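PDB 1XKL: salicylic acid-binding protein 2 from Nicotiana tabacum, which hydrolyses methyl salicylate to salicylate and methanol, an esterase step in the signalling that activates systemic acquired resistance in plants. Local coordinates for residues A[4-18]-A[31-43]. Numbering follows the deposited sequence.
Sequences GKHFVLVHGACHGGW and GHKVTALDLAASG. With STH (2-amino-4H-1,3-benzoxathiin-4-ol), chain E.
The first beta-alpha-beta crossover of the alpha/beta-hydrolase sheet brings strand 33-36, outermost in this chain, parallel to strand 6-10, with helix 23-29 as the connection. F7 N donates to K33 O (2.8 Å), T35 N to F7 O and L9 N to T35 O. At the N-terminal end of the strand pair, K5 N donates to H32 ND1 (2.7 Å) through a bent bond, close to the ring plane, so ND1 serves as an acceptor. F7 directs its CE2 edge at one face of the H32 imidazole, an edge-to-face pair with the planes 83° apart. On the other side of the sheet, CG of H6 lies anti to its backbone N (chi1 -172°), which carries NE2 across to T35 OG1 (2.7 Å); K33 lays CE over one face of the H6 ring in a CH-pi contact, while E73 bonds to H6 ND1. Toward the C-terminal ends, where the backbones separate, water 1 donates to both L9 O and L37 O. The H11 ring then links the two loops edge-on: NE2 accepts L39 N (2.9 Å) and ND1 donates to G12 O (2.7 Å). D38 OD2 takes G17 N (2.7 Å) nearly along its C-O axis and is also bonded by water 2, while OD1 accepts T44 N. With both H11 ring nitrogens engaged in plane, the two bonds hold the ring's rotation, and the pattern, ND1 donating and NE2 accepting, is consistent with a neutral ring protonated at ND1, tying the L39 loop to the backbone beside A13, a salicylate-binding residue.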
loop_
_atom_site.group_PDB
_atom_site.type_symbol
_atom_site.label_atom_id
_atom_site.label_comp_id
_atom_site.label_asym_id
_atom_site.label_seq_id
_atom_site.Cartn_x
_atom_site.Cartn_y
_atom_site.Cartn_z
ATOM N N GLY A 4 44.286 -3.672 -27.628
ATOM C CA GLY A 4 43.066 -3.017 -27.190
ATOM C C GLY A 4 43.199 -2.562 -25.750
ATOM O O GLY A 4 43.706 -3.309 -24.910
ATOM N N LYS A 5 42.762 -1.342 -25.449
ATOM C CA LYS A 5 42.861 -0.821 -24.084
ATOM C C LYS A 5 41.632 -1.100 -23.225
ATOM O O LYS A 5 40.607 -1.582 -23.706
ATOM C CB LYS A 5 43.130 0.687 -24.103
ATOM C CG LYS A 5 44.529 1.076 -24.568
ATOM C CD LYS A 5 44.785 2.577 -24.401
ATOM C CE LYS A 5 46.185 2.963 -24.881
ATOM N NZ LYS A 5 46.416 2.500 -26.295
ATOM N N HIS A 6 41.749 -0.786 -21.940
ATOM C CA HIS A 6 40.665 -1.002 -20.996
ATOM C C HIS A 6 39.965 0.314 -20.654
ATOM O O HIS A 6 40.555 1.199 -20.039
ATOM C CB HIS A 6 41.218 -1.650 -19.724
ATOM C CG HIS A 6 40.164 -2.086 -18.756
ATOM N ND1 HIS A 6 40.469 -2.639 -17.529
ATOM C CD2 HIS A 6 38.812 -2.043 -18.820
ATOM C CE1 HIS A 6 39.353 -2.914 -16.881
ATOM N NE2 HIS A 6 38.332 -2.562 -17.642
ATOM N N PHE A 7 38.708 0.427 -21.076
ATOM C CA PHE A 7 37.887 1.604 -20.825
ATOM C C PHE A 7 37.036 1.401 -19.570
ATOM O O PHE A 7 36.257 0.453 -19.490
ATOM C CB PHE A 7 36.962 1.874 -22.015
ATOM C CG PHE A 7 37.637 2.552 -23.173
ATOM C CD1 PHE A 7 37.777 3.938 -23.199
ATOM C CD2 PHE A 7 38.144 1.808 -24.233
ATOM C CE1 PHE A 7 38.413 4.574 -24.267
ATOM C CE2 PHE A 7 38.785 2.432 -25.308
ATOM C CZ PHE A 7 38.918 3.817 -25.326
ATOM N N VAL A 8 37.200 2.287 -18.593
ATOM C CA VAL A 8 36.436 2.225 -17.358
ATOM C C VAL A 8 35.426 3.352 -17.434
ATOM O O VAL A 8 35.789 4.534 -17.367
ATOM C CB VAL A 8 37.349 2.408 -16.144
ATOM C CG1 VAL A 8 36.524 2.516 -14.872
ATOM C CG2 VAL A 8 38.314 1.226 -16.059
ATOM N N LEU A 9 34.157 2.980 -17.583
ATOM C CA LEU A 9 33.083 3.954 -17.715
ATOM C C LEU A 9 32.393 4.221 -16.382
ATOM O O LEU A 9 31.902 3.312 -15.723
ATOM C CB LEU A 9 32.079 3.468 -18.767
ATOM C CG LEU A 9 32.662 2.989 -20.106
ATOM C CD1 LEU A 9 31.513 2.693 -21.079
ATOM C CD2 LEU A 9 33.579 4.059 -20.699
ATOM N N VAL A 10 32.364 5.491 -16.001
ATOM C CA VAL A 10 31.782 5.911 -14.735
ATOM C C VAL A 10 30.598 6.826 -14.962
ATOM O O VAL A 10 30.743 7.952 -15.453
ATOM C CB VAL A 10 32.833 6.632 -13.902
ATOM C CG1 VAL A 10 32.318 6.903 -12.505
ATOM C CG2 VAL A 10 34.106 5.804 -13.879
ATOM N N HIS A 11 29.425 6.329 -14.581
ATOM C CA HIS A 11 28.166 7.046 -14.732
ATOM C C HIS A 11 28.031 8.256 -13.802
ATOM O O HIS A 11 28.830 8.445 -12.883
ATOM C CB HIS A 11 27.005 6.081 -14.478
ATOM C CG HIS A 11 26.948 5.576 -13.072
ATOM N ND1 HIS A 11 26.449 6.327 -12.029
ATOM C CD2 HIS A 11 27.368 4.411 -12.526
ATOM C CE1 HIS A 11 26.562 5.648 -10.903
ATOM N NE2 HIS A 11 27.117 4.480 -11.175
ATOM N N GLY A 12 26.998 9.053 -14.056
ATOM C CA GLY A 12 26.733 10.233 -13.262
ATOM C C GLY A 12 25.722 9.956 -12.165
ATOM O O GLY A 12 25.353 8.807 -11.927
ATOM N N ALA A 13 25.254 11.011 -11.509
ATOM C CA ALA A 13 24.301 10.881 -10.417
ATOM C C ALA A 13 22.933 10.364 -10.835
ATOM O O ALA A 13 22.397 10.737 -11.883
ATOM C CB ALA A 13 24.151 12.218 -9.710
ATOM N N CYS A 14 22.372 9.508 -9.988
ATOM C CA CYS A 14 21.061 8.925 -10.227
ATOM C C CYS A 14 21.065 7.905 -11.363
ATOM O O CYS A 14 20.017 7.352 -11.690
ATOM C CB CYS A 14 20.033 10.022 -10.526
ATOM S SG CYS A 14 19.781 11.249 -9.200
ATOM N N HIS A 15 22.228 7.660 -11.966
ATOM C CA HIS A 15 22.323 6.690 -13.061
ATOM C C HIS A 15 23.142 5.464 -12.674
ATOM O O HIS A 15 23.426 5.255 -11.495
ATOM C CB HIS A 15 22.910 7.353 -14.315
ATOM C CG HIS A 15 21.970 8.313 -14.979
ATOM N ND1 HIS A 15 21.531 9.469 -14.369
ATOM C CD2 HIS A 15 21.339 8.258 -16.179
ATOM C CE1 HIS A 15 20.668 10.082 -15.160
ATOM N NE2 HIS A 15 20.534 9.368 -16.265
ATOM N N GLY A 16 23.503 4.644 -13.659
ATOM C CA GLY A 16 24.281 3.441 -13.383
ATOM C C GLY A 16 25.011 2.907 -14.608
ATOM O O GLY A 16 24.961 3.513 -15.674
ATOM N N GLY A 17 25.691 1.771 -14.464
ATOM C CA GLY A 17 26.409 1.201 -15.594
ATOM C C GLY A 17 25.521 1.043 -16.814
ATOM O O GLY A 17 25.980 1.129 -17.954
ATOM N N TRP A 18 24.234 0.822 -16.574
ATOM C CA TRP A 18 23.286 0.646 -17.659
ATOM C C TRP A 18 23.283 1.796 -18.670
ATOM O O TRP A 18 23.003 1.578 -19.848
ATOM C CB TRP A 18 21.875 0.486 -17.106
ATOM C CG TRP A 18 21.398 1.650 -16.293
ATOM C CD1 TRP A 18 21.460 1.784 -14.933
ATOM C CD2 TRP A 18 20.731 2.821 -16.780
ATOM N NE1 TRP A 18 20.863 2.963 -14.543
ATOM C CE2 TRP A 18 20.407 3.617 -15.657
ATOM C CE3 TRP A 18 20.373 3.273 -18.055
ATOM C CZ2 TRP A 18 19.739 4.840 -15.771
ATOM C CZ3 TRP A 18 19.710 4.490 -18.174
ATOM C CH2 TRP A 18 19.398 5.260 -17.034
ATOM N N GLY A 31 37.643 -3.809 -30.405
ATOM C CA GLY A 31 38.642 -4.690 -29.826
ATOM C C GLY A 31 39.118 -4.270 -28.453
ATOM O O GLY A 31 40.145 -4.746 -27.970
ATOM N N HIS A 32 38.366 -3.389 -27.810
ATOM C CA HIS A 32 38.738 -2.906 -26.492
ATOM C C HIS A 32 37.898 -3.542 -25.395
ATOM O O HIS A 32 36.787 -4.014 -25.643
ATOM C CB HIS A 32 38.589 -1.385 -26.443
ATOM C CG HIS A 32 39.486 -0.658 -27.397
ATOM N ND1 HIS A 32 40.854 -0.617 -27.248
ATOM C CD2 HIS A 32 39.207 0.055 -28.514
ATOM C CE1 HIS A 32 41.382 0.089 -28.231
ATOM N NE2 HIS A 32 40.404 0.508 -29.013
ATOM N N LYS A 33 38.450 -3.565 -24.186
ATOM C CA LYS A 33 37.765 -4.110 -23.015
ATOM C C LYS A 33 37.026 -2.945 -22.363
ATOM O O LYS A 33 37.543 -1.831 -22.310
ATOM C CB LYS A 33 38.784 -4.703 -22.042
ATOM C CG LYS A 33 38.225 -5.133 -20.692
ATOM C CD LYS A 33 39.342 -5.703 -19.819
ATOM C CE LYS A 33 38.871 -6.042 -18.411
ATOM N NZ LYS A 33 37.782 -7.057 -18.385
ATOM N N VAL A 34 35.820 -3.205 -21.872
ATOM C CA VAL A 34 35.013 -2.165 -21.254
ATOM C C VAL A 34 34.401 -2.598 -19.929
ATOM O O VAL A 34 33.916 -3.722 -19.795
ATOM C CB VAL A 34 33.859 -1.742 -22.197
ATOM C CG1 VAL A 34 32.945 -0.723 -21.518
ATOM C CG2 VAL A 34 34.431 -1.174 -23.482
ATOM N N THR A 35 34.432 -1.703 -18.945
ATOM C CA THR A 35 33.827 -1.986 -17.650
ATOM C C THR A 35 32.868 -0.844 -17.327
ATOM O O THR A 35 33.302 0.279 -17.076
ATOM C CB THR A 35 34.879 -2.084 -16.516
ATOM O OG1 THR A 35 35.796 -3.152 -16.786
ATOM C CG2 THR A 35 34.191 -2.351 -15.184
ATOM N N ALA A 36 31.567 -1.117 -17.373
ATOM C CA ALA A 36 30.562 -0.106 -17.048
ATOM C C ALA A 36 30.079 -0.466 -15.656
ATOM O O ALA A 36 29.026 -1.078 -15.492
ATOM C CB ALA A 36 29.403 -0.162 -18.034
ATOM N N LEU A 37 30.850 -0.087 -14.648
ATOM C CA LEU A 37 30.476 -0.431 -13.292
ATOM C C LEU A 37 29.338 0.392 -12.712
ATOM O O LEU A 37 28.898 1.396 -13.280
ATOM C CB LEU A 37 31.694 -0.345 -12.369
ATOM C CG LEU A 37 32.128 1.049 -11.915
ATOM C CD1 LEU A 37 33.328 0.918 -10.987
ATOM C CD2 LEU A 37 32.473 1.899 -13.112
ATOM N N ASP A 38 28.851 -0.074 -11.573
ATOM C CA ASP A 38 27.785 0.592 -10.853
ATOM C C ASP A 38 28.467 1.179 -9.631
ATOM O O ASP A 38 29.178 0.466 -8.926
ATOM C CB ASP A 38 26.741 -0.420 -10.374
ATOM C CG ASP A 38 25.628 -0.658 -11.376
ATOM O OD1 ASP A 38 24.891 -1.650 -11.184
ATOM O OD2 ASP A 38 25.465 0.130 -12.333
ATOM N N LEU A 39 28.285 2.469 -9.382
ATOM C CA LEU A 39 28.885 3.054 -8.193
ATOM C C LEU A 39 28.001 2.604 -7.030
ATOM O O LEU A 39 27.024 1.878 -7.237
ATOM C CB LEU A 39 28.926 4.584 -8.300
ATOM C CG LEU A 39 29.935 5.125 -9.313
ATOM C CD1 LEU A 39 29.808 6.635 -9.435
ATOM C CD2 LEU A 39 31.331 4.747 -8.881
ATOM N N ALA A 40 28.344 3.015 -5.815
ATOM C CA ALA A 40 27.564 2.634 -4.642
ATOM C C ALA A 40 26.133 3.156 -4.739
ATOM O O ALA A 40 25.898 4.274 -5.201
ATOM C CB ALA A 40 28.229 3.164 -3.376
ATOM N N ALA A 41 25.181 2.327 -4.312
ATOM C CA ALA A 41 23.758 2.670 -4.322
ATOM C C ALA A 41 23.241 3.108 -5.689
ATOM O O ALA A 41 22.254 3.845 -5.790
ATOM C CB ALA A 41 23.474 3.755 -3.284
ATOM N N SER A 42 23.910 2.647 -6.740
ATOM C CA SER A 42 23.527 2.984 -8.107
ATOM C C SER A 42 23.314 1.719 -8.933
ATOM O O SER A 42 23.915 0.677 -8.657
ATOM C CB SER A 42 24.622 3.838 -8.751
ATOM O OG SER A 42 24.988 4.910 -7.898
ATOM N N GLY A 43 22.459 1.818 -9.946
ATOM C CA GLY A 43 22.184 0.667 -10.789
ATOM C C GLY A 43 21.569 -0.448 -9.969
ATOM O O GLY A 43 20.524 -0.260 -9.346
HETATM C C8 STH E . 24.960 15.270 -11.728
HETATM O O8 STH E . 25.572 15.462 -10.529
HETATM C C1 STH E . 24.163 16.345 -12.385
HETATM C C2 STH E . 23.510 16.080 -13.691
HETATM C C3 STH E . 22.749 17.109 -14.315
HETATM C C4 STH E . 22.592 18.380 -13.678
HETATM C C5 STH E . 23.211 18.642 -12.417
HETATM C C6 STH E . 23.971 17.641 -11.776
HETATM C C7 STH E . 24.670 13.948 -13.918
HETATM O O2 STH E . 23.652 14.834 -14.355
HETATM N N7 STH E . 24.276 12.658 -14.243
HETATM S S7 STH E . 25.109 14.028 -12.367
HETATM O O HOH W 1 29.400 3.349 -15.040
HETATM O O HOH W 2 23.393 -0.565 -14.129
HETATM O O HOH W 3 20.283 3.677 -11.614
#